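Local atomic coordinates of pyridoxamine 5-phosphate-dependent dehydrase (Escherichia coli, PDB entry 3B8X), a protein that catalyses removal of the C3'-hydroxyl of GDP-4-keto-6-deoxy-D-mannose by a combined transamination and deoxygenation, a step in the biosynthesis of L-colitose for the O-antigen. Residues B[85-90]-B[339-344]; B[106-111]-B[355-360]; B[132-137]-B[158-163]. The protein carries 1 engineered substitution. All coordinates share one frame; numbering follows the deposited sequence.

In the fold
From the N terminus the chain first lays down 85-90, where strand 82-86 runs out into a loop, and then 106-111, which does the same for the neighbouring strand 103-107. Next come 132-137 and 158-163, which pair after one helix, as contact 3, closing a short beta-alpha-beta loop in the middle of the large sheet. Only much later does 339-344 return to 85-90 (contact 1), followed by 355-360 reaching 106-111 (contact 2). These two long loops cross, since their segments alternate, and both enclose contact 3 entirely. Contacts 1 and 2 tie late parts of the chain to the sheet, while contacts 1 and 3 both touch the bound cofactor-sugar adduct.

Contact 1. Residues B[85-90]-B[339-344]; sequences VPAVSW and NFLKNT. With NA (sodium ion), chain M; G4M ([(2R,3S,4R,5R)-5-(2-amino-6-oxo-1,6-dihydro-9H-purin-9-yl)-3,4-dihydroxytetrahydrofuran-2-yl]methyl (2R,3S,4S,5S,6R)-3,4-dihydroxy-5-[({3-hydroxy-2-methyl-5-[(phosphonooxy)methyl]pyridin-4-yl}methyl)amino]-6-methyltetrahydro-2H-pyran-2-yl dihydrogen diphosphate), chain O.
This is a small, buried loop-to-loop contact, formed where the chain leaves strand 82-86 of the large sheet and meets a short 3-10 turn, 340-342, that leads into helix 344-347. One backbone bond holds it. F340 N donates to A87 O at 3.0 Å, arriving almost along the C=O axis (175°), and F340 CB leans on the same oxygen, A87 O, at 3.4 Å. Beside this bond the contact is apolar: L341, its CG anti to the carbonyl carbon, swings CD1 to within 4.0 Å of A87 CB. The 3-10 turn is braced from within by N339, whose OD1 accepts from L341 N at 3.0 Å in an Asx turn, the donor standing well above the carbonyl plane. The F340 ring, its CG anti to the backbone N, stacks with Y94 of helix 91-99.

The fold is the fold type I (aspartate aminotransferase-like) one, and here the loop after strand 82-86 brings W90 to the cofactor. W90 sits at the N-cap position of helix 91-99. With CG anti to the backbone N (chi1 -173°), it lays one face of its indole against the adduct of cofactor and sugar, whose linking nitrogen, G4M N4A, lies 3.8 Å above the ring centre. The closest approach is at the beta carbon, W90 CB standing 3.1 Å from G4M C2L of the pyridine. F242 and F244 of the second subunit meet the W90 ring edge-to-face. The far end of 339-344 binds a different ligand: N343 OD1 coordinates sodium at 2.3 Å. Two waters, D345 OD1 and F244 O of the second subunit also bind this ion, so it bridges the two chains.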
loop_
_atom_site.group_PDB
_atom_site.type_symbol
_atom_site.label_atom_id
_atom_site.label_comp_id
_atom_site.label_asym_id
_atom_site.label_seq_id
_atom_site.Cartn_x
_atom_site.Cartn_y
_atom_site.Cartn_z
ATOM N N VAL B 85 23.045 2.080 2.217
ATOM C CA VAL B 85 22.106 2.333 3.308
ATOM C C VAL B 85 22.846 1.904 4.581
ATOM O O VAL B 85 23.723 1.016 4.510
ATOM C CB VAL B 85 20.909 1.349 3.245
ATOM C CG1 VAL B 85 19.987 1.709 2.115
ATOM C CG2 VAL B 85 21.406 -0.075 3.102
ATOM N N PRO B 86 22.451 2.460 5.730
ATOM C CA PRO B 86 23.015 2.023 7.024
ATOM C C PRO B 86 22.486 0.625 7.344
ATOM O O PRO B 86 21.500 0.155 6.764
ATOM C CB PRO B 86 22.447 3.044 8.019
ATOM C CG PRO B 86 21.137 3.456 7.398
ATOM C CD PRO B 86 21.457 3.536 5.905
ATOM N N ALA B 87 23.178 -0.048 8.246
ATOM C CA ALA B 87 22.928 -1.419 8.649
ATOM C C ALA B 87 21.735 -1.548 9.567
ATOM O O ALA B 87 21.300 -2.653 9.833
ATOM C CB ALA B 87 24.177 -1.998 9.351
ATOM N N VAL B 88 21.293 -0.444 10.162
ATOM C CA VAL B 88 20.209 -0.559 11.124
ATOM C C VAL B 88 19.182 0.439 10.739
ATOM O O VAL B 88 19.496 1.610 10.522
ATOM C CB VAL B 88 20.634 -0.142 12.562
ATOM C CG1 VAL B 88 19.389 -0.181 13.561
ATOM C CG2 VAL B 88 21.827 -1.009 13.043
ATOM N N SER B 89 17.940 -0.025 10.631
ATOM C CA SER B 89 16.855 0.907 10.345
ATOM C C SER B 89 15.560 0.134 10.402
ATOM O O SER B 89 15.411 -0.720 11.254
ATOM C CB SER B 89 17.052 1.667 9.029
ATOM O OG SER B 89 16.690 0.869 7.921
ATOM N N TRP B 90 14.653 0.391 9.473
ATOM C CA TRP B 90 13.390 -0.327 9.468
ATOM C C TRP B 90 13.337 -1.230 8.232
ATOM O O TRP B 90 13.984 -0.973 7.223
ATOM C CB TRP B 90 12.203 0.661 9.553
ATOM C CG TRP B 90 10.864 -0.019 9.717
ATOM C CD1 TRP B 90 9.907 -0.164 8.760
ATOM C CD2 TRP B 90 10.359 -0.652 10.909
ATOM N NE1 TRP B 90 8.813 -0.847 9.294
ATOM C CE2 TRP B 90 9.100 -1.208 10.585
ATOM C CE3 TRP B 90 10.873 -0.840 12.210
ATOM C CZ2 TRP B 90 8.328 -1.893 11.520
ATOM C CZ3 TRP B 90 10.115 -1.565 13.139
ATOM C CH2 TRP B 90 8.841 -2.052 12.793
ATOM N N ASN B 339 20.859 -5.306 13.758
ATOM C CA ASN B 339 21.725 -5.510 12.607
ATOM C C ASN B 339 20.949 -6.236 11.513
ATOM O O ASN B 339 20.731 -7.456 11.548
ATOM C CB ASN B 339 22.912 -6.375 12.969
ATOM C CG ASN B 339 23.763 -6.700 11.757
ATOM O OD1 ASN B 339 23.775 -5.956 10.779
ATOM N ND2 ASN B 339 24.489 -7.792 11.821
ATOM N N PHE B 340 20.496 -5.468 10.538
ATOM C CA PHE B 340 19.714 -6.060 9.482
ATOM C C PHE B 340 20.503 -7.158 8.777
ATOM O O PHE B 340 19.905 -8.034 8.164
ATOM C CB PHE B 340 19.272 -4.980 8.495
ATOM C CG PHE B 340 18.149 -5.405 7.588
ATOM C CD1 PHE B 340 16.851 -5.471 8.065
ATOM C CD2 PHE B 340 18.383 -5.700 6.251
ATOM C CE1 PHE B 340 15.801 -5.854 7.239
ATOM C CE2 PHE B 340 17.350 -6.087 5.399
ATOM C CZ PHE B 340 16.056 -6.190 5.912
ATOM N N LEU B 341 21.835 -7.137 8.832
ATOM C CA LEU B 341 22.520 -8.171 8.088
ATOM C C LEU B 341 22.334 -9.559 8.604
ATOM O O LEU B 341 22.678 -10.526 7.954
ATOM C CB LEU B 341 23.964 -7.838 7.784
ATOM C CG LEU B 341 23.793 -6.659 6.846
ATOM C CD1 LEU B 341 24.496 -5.412 7.369
ATOM C CD2 LEU B 341 24.168 -7.061 5.424
ATOM N N LYS B 342 21.707 -9.673 9.751
ATOM C CA LYS B 342 21.493 -10.995 10.260
ATOM C C LYS B 342 20.402 -11.675 9.485
ATOM O O LYS B 342 20.257 -12.892 9.568
ATOM C CB LYS B 342 21.061 -10.917 11.718
ATOM C CG LYS B 342 19.669 -10.355 11.848
ATOM C CD LYS B 342 19.261 -10.076 13.281
ATOM C CE LYS B 342 18.444 -8.766 13.318
ATOM N NZ LYS B 342 17.792 -8.483 14.638
ATOM N N ASN B 343 19.611 -10.902 8.755
ATOM C CA ASN B 343 18.433 -11.442 8.085
ATOM C C ASN B 343 18.694 -12.227 6.810
ATOM O O ASN B 343 18.376 -11.813 5.695
ATOM C CB ASN B 343 17.338 -10.373 7.897
ATOM C CG ASN B 343 16.821 -9.803 9.226
ATOM O OD1 ASN B 343 16.167 -10.492 10.011
ATOM N ND2 ASN B 343 17.062 -8.504 9.460
ATOM N N THR B 344 19.209 -13.426 7.008
ATOM C CA THR B 344 19.500 -14.323 5.908
ATOM C C THR B 344 18.220 -14.699 5.161
ATOM O O THR B 344 18.260 -14.951 3.962
ATOM C CB THR B 344 20.220 -15.613 6.430
ATOM O OG1 THR B 344 19.666 -16.005 7.692
ATOM C CG2 THR B 344 21.699 -15.345 6.595
HETATM NA NA NA M . 15.028 -12.476 9.597
HETATM O OP3 G4M O . 5.077 2.203 10.109
HETATM P PL G4M O . 5.173 2.977 8.729
HETATM O OP1 G4M O . 4.797 2.044 7.455
HETATM O OP2 G4M O . 4.179 4.240 8.770
HETATM O OP4 G4M O . 6.667 3.611 8.586
HETATM C C5B G4M O . 7.542 2.574 8.246
HETATM C C5L G4M O . 8.902 2.996 8.656
HETATM C C6L G4M O . 9.807 3.397 7.684
HETATM N N1L G4M O . 11.034 3.715 8.028
HETATM C C2L G4M O . 11.471 3.682 9.269
HETATM C C2A G4M O . 12.913 4.008 9.579
HETATM C C3L G4M O . 10.632 3.336 10.324
HETATM O O3L G4M O . 11.159 3.253 11.565
HETATM C C4L G4M O . 9.275 3.008 10.007
HETATM C C4A G4M O . 8.357 2.624 10.995
HETATM N N4A G4M O . 8.762 2.478 12.221
HETATM C C4G G4M O . 7.804 2.196 13.231
HETATM C C5G G4M O . 8.385 1.328 14.322
HETATM C C6G G4M O . 9.709 1.905 14.822
HETATM O O5G G4M O . 7.422 1.486 15.360
HETATM C C3G G4M O . 6.585 1.447 12.667
HETATM O O3G G4M O . 5.511 2.376 12.584
HETATM C C2G G4M O . 6.170 0.312 13.649
HETATM O O2G G4M O . 4.850 -0.169 13.379
HETATM C C1G G4M O . 6.209 0.802 15.078
HETATM O O1G G4M O . 6.296 -0.368 15.882
HETATM P P2 G4M O . 5.509 -0.418 17.263
HETATM O O3P G4M O . 5.782 0.937 18.103
HETATM O O4P G4M O . 6.156 -1.614 18.146
HETATM O OPP G4M O . 3.977 -0.611 16.797
HETATM P P G4M O . 2.984 -0.981 18.005
HETATM O O1P G4M O . 3.327 -2.240 18.960
HETATM O O2P G4M O . 1.663 -1.292 17.173
HETATM O "O5'" G4M O . 2.571 0.341 18.768
HETATM C "C5'" G4M O . 3.436 0.595 19.855
HETATM C "C4'" G4M O . 2.566 0.839 21.077
HETATM O "O4'" G4M O . 1.424 1.666 20.703
HETATM C "C3'" G4M O . 1.983 -0.499 21.588
HETATM O "O3'" G4M O . 1.848 -0.366 22.995
HETATM C "C2'" G4M O . 0.612 -0.581 20.881
HETATM O "O2'" G4M O . -0.288 -1.324 21.713
HETATM C "C1'" G4M O . 0.220 0.889 20.899
HETATM N N9 G4M O . -0.762 1.199 19.854
HETATM C C8 G4M O . -0.542 1.143 18.515
HETATM N N7 G4M O . -1.644 1.533 17.904
HETATM C C4 G4M O . -2.036 1.656 20.079
HETATM C C5 G4M O . -2.618 1.878 18.809
HETATM C C6 G4M O . -3.966 2.382 18.736
HETATM O O6 G4M O . -4.543 2.610 17.684
HETATM N N3 G4M O . -2.746 1.896 21.186
HETATM C C2 G4M O . -3.989 2.340 21.100
HETATM N N1 G4M O . -4.612 2.589 19.904
HETATM N N2 G4M O . -4.693 2.557 22.243
HETATM O O HOH W 1 17.123 -13.636 10.167
HETATM O O HOH W 2 15.065 -13.013 11.880
#

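Contact 2. Residues B[106-111]-B[355-360]; sequences FVDIDI and HNNVDN
The tight heart of this contact is the D108 carboxylate, buried against the first turn of helix 359-367. Its OD2 takes the N360 N-H at 2.8 Å through the syn lone pair, while OD1 accepts from A361 N, so the two oxygens grip consecutive backbone amides. D108 CG lies only 3.3 Å from V358 CA, and V358 packs its CG1 3.8 Å from D108 N. Next along, the N360 side chain reaches back across D108: its ND2 donates to I109 O at 2.8 Å, nearly straight (164°) and in the plane of both amide and carbonyl. At the strand end, H355 N gives F106 O a short 2.7 Å bond.

The solvent side is looser. Exposed D359 and partly exposed N357 lie there, and a water rather than a direct bond joins D108 N to H355 O. N357 OD1 accepts from D359 N at 3.0 Å, an Asx turn. A carboxylate set at the N-terminal end of a helix, where the anion would probably be stabilised, is a familiar way of fastening a helix start, here to the loop leaving strand 103-107, beside edge strand 351-354.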
loop_
_atom_site.group_PDB
_atom_site.type_symbol
_atom_site.label_atom_id
_atom_site.label_comp_id
_atom_site.label_asym_id
_atom_site.label_seq_id
_atom_site.Cartn_x
_atom_site.Cartn_y
_atom_site.Cartn_z
ATOM N N PHE B 106 25.582 -2.233 2.140
ATOM C CA PHE B 106 25.413 -1.952 3.551
ATOM C C PHE B 106 26.638 -1.353 4.194
ATOM O O PHE B 106 27.752 -1.792 3.955
ATOM C CB PHE B 106 24.989 -3.195 4.315
ATOM C CG PHE B 106 23.606 -3.667 3.981
ATOM C CD1 PHE B 106 23.397 -4.597 2.972
ATOM C CD2 PHE B 106 22.506 -3.198 4.688
ATOM C CE1 PHE B 106 22.101 -5.011 2.632
ATOM C CE2 PHE B 106 21.212 -3.687 4.418
ATOM C CZ PHE B 106 21.021 -4.583 3.371
ATOM N N VAL B 107 26.393 -0.380 5.059
ATOM C CA VAL B 107 27.453 0.282 5.817
ATOM C C VAL B 107 27.101 0.320 7.309
ATOM O O VAL B 107 25.943 0.535 7.646
ATOM C CB VAL B 107 27.610 1.709 5.326
ATOM C CG1 VAL B 107 28.660 2.460 6.134
ATOM C CG2 VAL B 107 27.987 1.700 3.844
ATOM N N ASP B 108 28.088 0.089 8.176
ATOM C CA ASP B 108 27.915 0.115 9.636
ATOM C C ASP B 108 27.469 1.480 10.126
ATOM O O ASP B 108 27.657 2.538 9.509
ATOM C CB ASP B 108 29.261 -0.146 10.345
ATOM C CG ASP B 108 29.128 -0.951 11.651
ATOM O OD1 ASP B 108 28.009 -1.318 12.074
ATOM O OD2 ASP B 108 30.170 -1.245 12.279
ATOM N N ILE B 109 26.920 1.441 11.328
ATOM C CA ILE B 109 26.433 2.631 11.970
ATOM C C ILE B 109 27.469 3.045 12.985
ATOM O O ILE B 109 28.422 2.296 13.302
ATOM C CB ILE B 109 25.153 2.312 12.755
ATOM C CG1 ILE B 109 25.397 1.109 13.667
ATOM C CG2 ILE B 109 24.013 2.013 11.796
ATOM C CD1 ILE B 109 24.840 1.262 15.122
ATOM N N ASP B 110 27.284 4.271 13.447
ATOM C CA ASP B 110 28.099 4.848 14.488
ATOM C C ASP B 110 27.343 4.432 15.755
ATOM O O ASP B 110 26.151 4.659 15.830
ATOM C CB ASP B 110 28.113 6.357 14.314
ATOM C CG ASP B 110 28.869 7.040 15.415
ATOM O OD1 ASP B 110 28.494 6.815 16.562
ATOM O OD2 ASP B 110 29.826 7.796 15.169
ATOM N N ILE B 111 28.013 3.741 16.684
ATOM C CA ILE B 111 27.367 3.214 17.894
ATOM C C ILE B 111 26.911 4.332 18.823
ATOM O O ILE B 111 26.088 4.109 19.718
ATOM C CB ILE B 111 28.321 2.244 18.668
ATOM C CG1 ILE B 111 27.545 1.276 19.539
ATOM C CG2 ILE B 111 29.368 3.053 19.399
ATOM C CD1 ILE B 111 26.772 0.257 18.733
ATOM N N HIS B 355 29.899 -3.282 3.118
ATOM C CA HIS B 355 31.143 -2.550 3.154
ATOM C C HIS B 355 31.889 -2.858 4.436
ATOM O O HIS B 355 31.382 -2.610 5.523
ATOM C CB HIS B 355 30.912 -1.059 3.188
ATOM C CG HIS B 355 32.171 -0.278 3.403
ATOM N ND1 HIS B 355 33.238 -0.359 2.535
ATOM C CD2 HIS B 355 32.539 0.588 4.378
ATOM C CE1 HIS B 355 34.203 0.439 2.953
ATOM N NE2 HIS B 355 33.804 1.024 4.069
ATOM N N ASN B 356 33.118 -3.336 4.283
ATOM C CA ASN B 356 34.017 -3.565 5.395
ATOM C C ASN B 356 33.383 -4.544 6.332
ATOM O O ASN B 356 33.380 -5.748 6.091
ATOM C CB ASN B 356 34.249 -2.222 6.089
ATOM C CG ASN B 356 35.193 -2.327 7.245
ATOM O OD1 ASN B 356 36.016 -3.235 7.318
ATOM N ND2 ASN B 356 35.093 -1.376 8.154
ATOM N N ASN B 357 32.813 -4.023 7.401
ATOM C CA ASN B 357 32.104 -4.894 8.305
ATOM C C ASN B 357 30.997 -4.078 9.004
ATOM O O ASN B 357 30.974 -2.859 8.937
ATOM C CB ASN B 357 33.077 -5.464 9.342
ATOM C CG ASN B 357 33.631 -4.390 10.259
ATOM O OD1 ASN B 357 32.883 -3.740 10.986
ATOM N ND2 ASN B 357 34.936 -4.161 10.190
ATOM N N VAL B 358 30.138 -4.762 9.738
ATOM C CA VAL B 358 29.130 -4.059 10.499
ATOM C C VAL B 358 29.236 -4.523 11.938
ATOM O O VAL B 358 28.269 -4.966 12.548
ATOM C CB VAL B 358 27.735 -4.335 9.927
ATOM C CG1 VAL B 358 27.621 -3.616 8.569
ATOM C CG2 VAL B 358 27.521 -5.863 9.801
ATOM N N ASP B 359 30.441 -4.465 12.480
ATOM C CA ASP B 359 30.625 -4.880 13.878
ATOM C C ASP B 359 29.790 -4.067 14.871
ATOM O O ASP B 359 29.289 -4.580 15.863
ATOM C CB ASP B 359 32.093 -4.715 14.254
ATOM C CG ASP B 359 33.009 -5.723 13.552
ATOM O OD1 ASP B 359 32.548 -6.606 12.791
ATOM O OD2 ASP B 359 34.228 -5.635 13.779
ATOM N N ASN B 360 29.688 -2.773 14.626
ATOM C CA ASN B 360 28.933 -1.933 15.528
ATOM C C ASN B 360 27.481 -2.328 15.495
ATOM O O ASN B 360 26.847 -2.374 16.531
ATOM C CB ASN B 360 29.011 -0.487 15.096
ATOM C CG ASN B 360 30.316 0.145 15.437
ATOM O OD1 ASN B 360 31.065 -0.352 16.262
ATOM N ND2 ASN B 360 30.597 1.261 14.816
HETATM O O HOH W 3 30.741 -0.474 6.783
#

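Contact 3. Residues B[132-137]-B[158-163]; sequences ILTVNL and LLEDNC. With G4M ([(2R,3S,4R,5R)-5-(2-amino-6-oxo-1,6-dihydro-9H-purin-9-yl)-3,4-dihydroxytetrahydrofuran-2-yl]methyl (2R,3S,4S,5S,6R)-3,4-dihydroxy-5-[({3-hydroxy-2-methyl-5-[(phosphonooxy)methyl]pyridin-4-yl}methyl)amino]-6-methyltetrahydro-2H-pyran-2-yl dihydrogen diphosphate), chain O.
Strands 129-135 and 157-161 lie side by side in parallel as the two strands of a beta-alpha-beta unit whose helix is 144-151; the axes of 132-135 and 158-161 are 29° apart. I132 starts the pairing: its O receives L159 N at 2.9 Å, in the carbonyl plane. L133 turns to the other face, crossing L159 obliquely with CD1 3.6 Å from L159 CB; M65 of helix 58-68 touches both leucines. T134 OG1, held between the backbone N and the carbonyl carbon (chi1 63°), donates to L159 O at 3.0 Å on a lone pair, and T134 N donates to the same oxygen, so that carbonyl is gripped twice. T134 CG2 is pressed to 3.5 Å from L158 CD1, a tight carbon contact, while T134 O takes D161 N. V135 runs alongside D161, its CG2 3.9 Å from D161 CB.

Beyond the strand, the ND2 group of N136 donates to two acceptors, both near its amide plane: E160 OE1 (2.9 Å), which uses its anti lone pair, and N162 OD1, which it approaches from above the carbonyl plane. E160 OE1 also accepts from G176 N, and N136 OD1 from N142. A water joins N136 O to D161 O. At D161, the partner of V135, the sheet meets the cofactor. T93 and N62 hydrogen-bond to its OD2, consistent with a positioned carboxylate that, as in other fold type I enzymes, probably favours a protonated pyridine: D161 OD2 lies 2.7 Å from G4M N1L.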
loop_
_atom_site.group_PDB
_atom_site.type_symbol
_atom_site.label_atom_id
_atom_site.label_comp_id
_atom_site.label_asym_id
_atom_site.label_seq_id
_atom_site.Cartn_x
_atom_site.Cartn_y
_atom_site.Cartn_z
ATOM N N ILE B 132 22.447 7.392 -1.965
ATOM C CA ILE B 132 22.697 7.148 -0.560
ATOM C C ILE B 132 21.348 7.352 0.135
ATOM O O ILE B 132 20.813 8.456 0.174
ATOM C CB ILE B 132 23.705 8.157 0.023
ATOM C CG1 ILE B 132 24.933 8.280 -0.879
ATOM C CG2 ILE B 132 24.116 7.760 1.460
ATOM C CD1 ILE B 132 26.219 8.447 -0.099
ATOM N N LEU B 133 20.804 6.266 0.660
ATOM C CA LEU B 133 19.534 6.327 1.386
ATOM C C LEU B 133 19.854 6.439 2.896
ATOM O O LEU B 133 20.111 5.456 3.588
ATOM C CB LEU B 133 18.677 5.089 1.101
ATOM C CG LEU B 133 17.411 5.000 1.958
ATOM C CD1 LEU B 133 16.576 6.282 1.822
ATOM C CD2 LEU B 133 16.585 3.790 1.633
ATOM N N THR B 134 19.900 7.673 3.367
ATOM C CA THR B 134 20.201 7.981 4.751
ATOM C C THR B 134 18.938 7.683 5.529
ATOM O O THR B 134 17.844 7.650 4.967
ATOM C CB THR B 134 20.635 9.484 4.978
ATOM O OG1 THR B 134 19.586 10.438 4.658
ATOM C CG2 THR B 134 21.893 9.796 4.166
ATOM N N VAL B 135 19.105 7.428 6.812
ATOM C CA VAL B 135 17.969 7.173 7.690
ATOM C C VAL B 135 18.305 7.894 8.993
ATOM O O VAL B 135 19.373 7.665 9.545
ATOM C CB VAL B 135 17.848 5.669 8.028
ATOM C CG1 VAL B 135 16.740 5.442 9.080
ATOM C CG2 VAL B 135 17.605 4.844 6.763
ATOM N N ASN B 136 17.440 8.813 9.428
ATOM C CA ASN B 136 17.663 9.573 10.668
ATOM C C ASN B 136 17.056 8.758 11.794
ATOM O O ASN B 136 15.831 8.733 11.982
ATOM C CB ASN B 136 17.040 10.979 10.588
ATOM C CG ASN B 136 17.607 11.781 9.435
ATOM O OD1 ASN B 136 18.847 11.921 9.316
ATOM N ND2 ASN B 136 16.727 12.210 8.518
ATOM N N LEU B 137 17.914 8.023 12.498
ATOM C CA LEU B 137 17.450 7.081 13.491
ATOM C C LEU B 137 16.981 7.647 14.814
ATOM O O LEU B 137 17.671 8.427 15.476
ATOM C CB LEU B 137 18.450 5.931 13.701
ATOM C CG LEU B 137 17.806 4.560 13.970
ATOM C CD1 LEU B 137 17.336 3.902 12.662
ATOM C CD2 LEU B 137 18.790 3.628 14.689
ATOM N N LEU B 158 20.792 11.774 -2.965
ATOM C CA LEU B 158 20.618 11.646 -1.524
ATOM C C LEU B 158 19.124 11.540 -1.232
ATOM O O LEU B 158 18.316 12.415 -1.672
ATOM C CB LEU B 158 21.160 12.900 -0.821
ATOM C CG LEU B 158 20.936 13.006 0.678
ATOM C CD1 LEU B 158 21.695 11.912 1.428
ATOM C CD2 LEU B 158 21.274 14.368 1.185
ATOM N N LEU B 159 18.776 10.487 -0.473
ATOM C CA LEU B 159 17.374 10.289 -0.066
ATOM C C LEU B 159 17.373 10.237 1.435
ATOM O O LEU B 159 18.373 9.847 1.976
ATOM C CB LEU B 159 16.909 8.931 -0.532
ATOM C CG LEU B 159 16.924 8.942 -2.067
ATOM C CD1 LEU B 159 16.678 7.547 -2.603
ATOM C CD2 LEU B 159 15.945 9.989 -2.600
ATOM N N GLU B 160 16.274 10.558 2.113
ATOM C CA GLU B 160 16.254 10.393 3.566
ATOM C C GLU B 160 15.018 9.595 3.881
ATOM O O GLU B 160 13.957 9.843 3.308
ATOM C CB GLU B 160 16.000 11.723 4.270
ATOM C CG GLU B 160 17.216 12.606 4.471
ATOM C CD GLU B 160 16.826 13.962 5.037
ATOM O OE1 GLU B 160 16.724 14.109 6.275
ATOM O OE2 GLU B 160 16.547 14.888 4.244
ATOM N N ASP B 161 15.145 8.635 4.781
ATOM C CA ASP B 161 13.974 7.937 5.272
ATOM C C ASP B 161 13.847 8.685 6.614
ATOM O O ASP B 161 14.705 8.532 7.474
ATOM C CB ASP B 161 14.239 6.431 5.480
ATOM C CG ASP B 161 13.113 5.744 6.300
ATOM O OD1 ASP B 161 12.396 6.512 6.978
ATOM O OD2 ASP B 161 12.945 4.478 6.258
ATOM N N ASN B 162 12.880 9.593 6.716
ATOM C CA ASN B 162 12.661 10.347 7.931
ATOM C C ASN B 162 11.440 9.916 8.759
ATOM O O ASN B 162 10.906 10.688 9.548
ATOM C CB ASN B 162 12.520 11.846 7.666
ATOM C CG ASN B 162 12.972 12.704 8.891
ATOM O OD1 ASN B 162 13.989 12.423 9.533
ATOM N ND2 ASN B 162 12.220 13.748 9.196
ATOM N N CYS B 163 11.124 8.639 8.700
ATOM C CA CYS B 163 9.985 8.137 9.415
ATOM C C CYS B 163 10.137 8.108 10.935
ATOM O O CYS B 163 9.119 7.976 11.624
ATOM C CB CYS B 163 9.603 6.761 8.830
ATOM S SG CYS B 163 8.938 6.843 7.133
HETATM O OP3 G4M O . 5.077 2.203 10.109
HETATM P PL G4M O . 5.173 2.977 8.729
HETATM O OP1 G4M O . 4.797 2.044 7.455
HETATM O OP2 G4M O . 4.179 4.240 8.770
HETATM O OP4 G4M O . 6.667 3.611 8.586
HETATM C C5B G4M O . 7.542 2.574 8.246
HETATM C C5L G4M O . 8.902 2.996 8.656
HETATM C C6L G4M O . 9.807 3.397 7.684
HETATM N N1L G4M O . 11.034 3.715 8.028
HETATM C C2L G4M O . 11.471 3.682 9.269
HETATM C C2A G4M O . 12.913 4.008 9.579
HETATM C C3L G4M O . 10.632 3.336 10.324
HETATM O O3L G4M O . 11.159 3.253 11.565
HETATM C C4L G4M O . 9.275 3.008 10.007
HETATM C C4A G4M O . 8.357 2.624 10.995
HETATM N N4A G4M O . 8.762 2.478 12.221
HETATM C C4G G4M O . 7.804 2.196 13.231
HETATM C C5G G4M O . 8.385 1.328 14.322
HETATM C C6G G4M O . 9.709 1.905 14.822
HETATM O O5G G4M O . 7.422 1.486 15.360
HETATM C C3G G4M O . 6.585 1.447 12.667
HETATM O O3G G4M O . 5.511 2.376 12.584
HETATM C C2G G4M O . 6.170 0.312 13.649
HETATM O O2G G4M O . 4.850 -0.169 13.379
HETATM C C1G G4M O . 6.209 0.802 15.078
HETATM O O1G G4M O . 6.296 -0.368 15.882
HETATM P P2 G4M O . 5.509 -0.418 17.263
HETATM O O3P G4M O . 5.782 0.937 18.103
HETATM O O4P G4M O . 6.156 -1.614 18.146
HETATM O OPP G4M O . 3.977 -0.611 16.797
HETATM P P G4M O . 2.984 -0.981 18.005
HETATM O O1P G4M O . 3.327 -2.240 18.960
HETATM O O2P G4M O . 1.663 -1.292 17.173
HETATM O "O5'" G4M O . 2.571 0.341 18.768
HETATM C "C5'" G4M O . 3.436 0.595 19.855
HETATM C "C4'" G4M O . 2.566 0.839 21.077
HETATM O "O4'" G4M O . 1.424 1.666 20.703
HETATM C "C3'" G4M O . 1.983 -0.499 21.588
HETATM O "O3'" G4M O . 1.848 -0.366 22.995
HETATM C "C2'" G4M O . 0.612 -0.581 20.881
HETATM O "O2'" G4M O . -0.288 -1.324 21.713
HETATM C "C1'" G4M O . 0.220 0.889 20.899
HETATM N N9 G4M O . -0.762 1.199 19.854
HETATM C C8 G4M O . -0.542 1.143 18.515
HETATM N N7 G4M O . -1.644 1.533 17.904
HETATM C C4 G4M O . -2.036 1.656 20.079
HETATM C C5 G4M O . -2.618 1.878 18.809
HETATM C C6 G4M O . -3.966 2.382 18.736
HETATM O O6 G4M O . -4.543 2.610 17.684
HETATM N N3 G4M O . -2.746 1.896 21.186
HETATM C C2 G4M O . -3.989 2.340 21.100
HETATM N N1 G4M O . -4.612 2.589 19.904
HETATM N N2 G4M O . -4.693 2.557 22.243
HETATM O O HOH W 4 13.762 7.704 10.217
#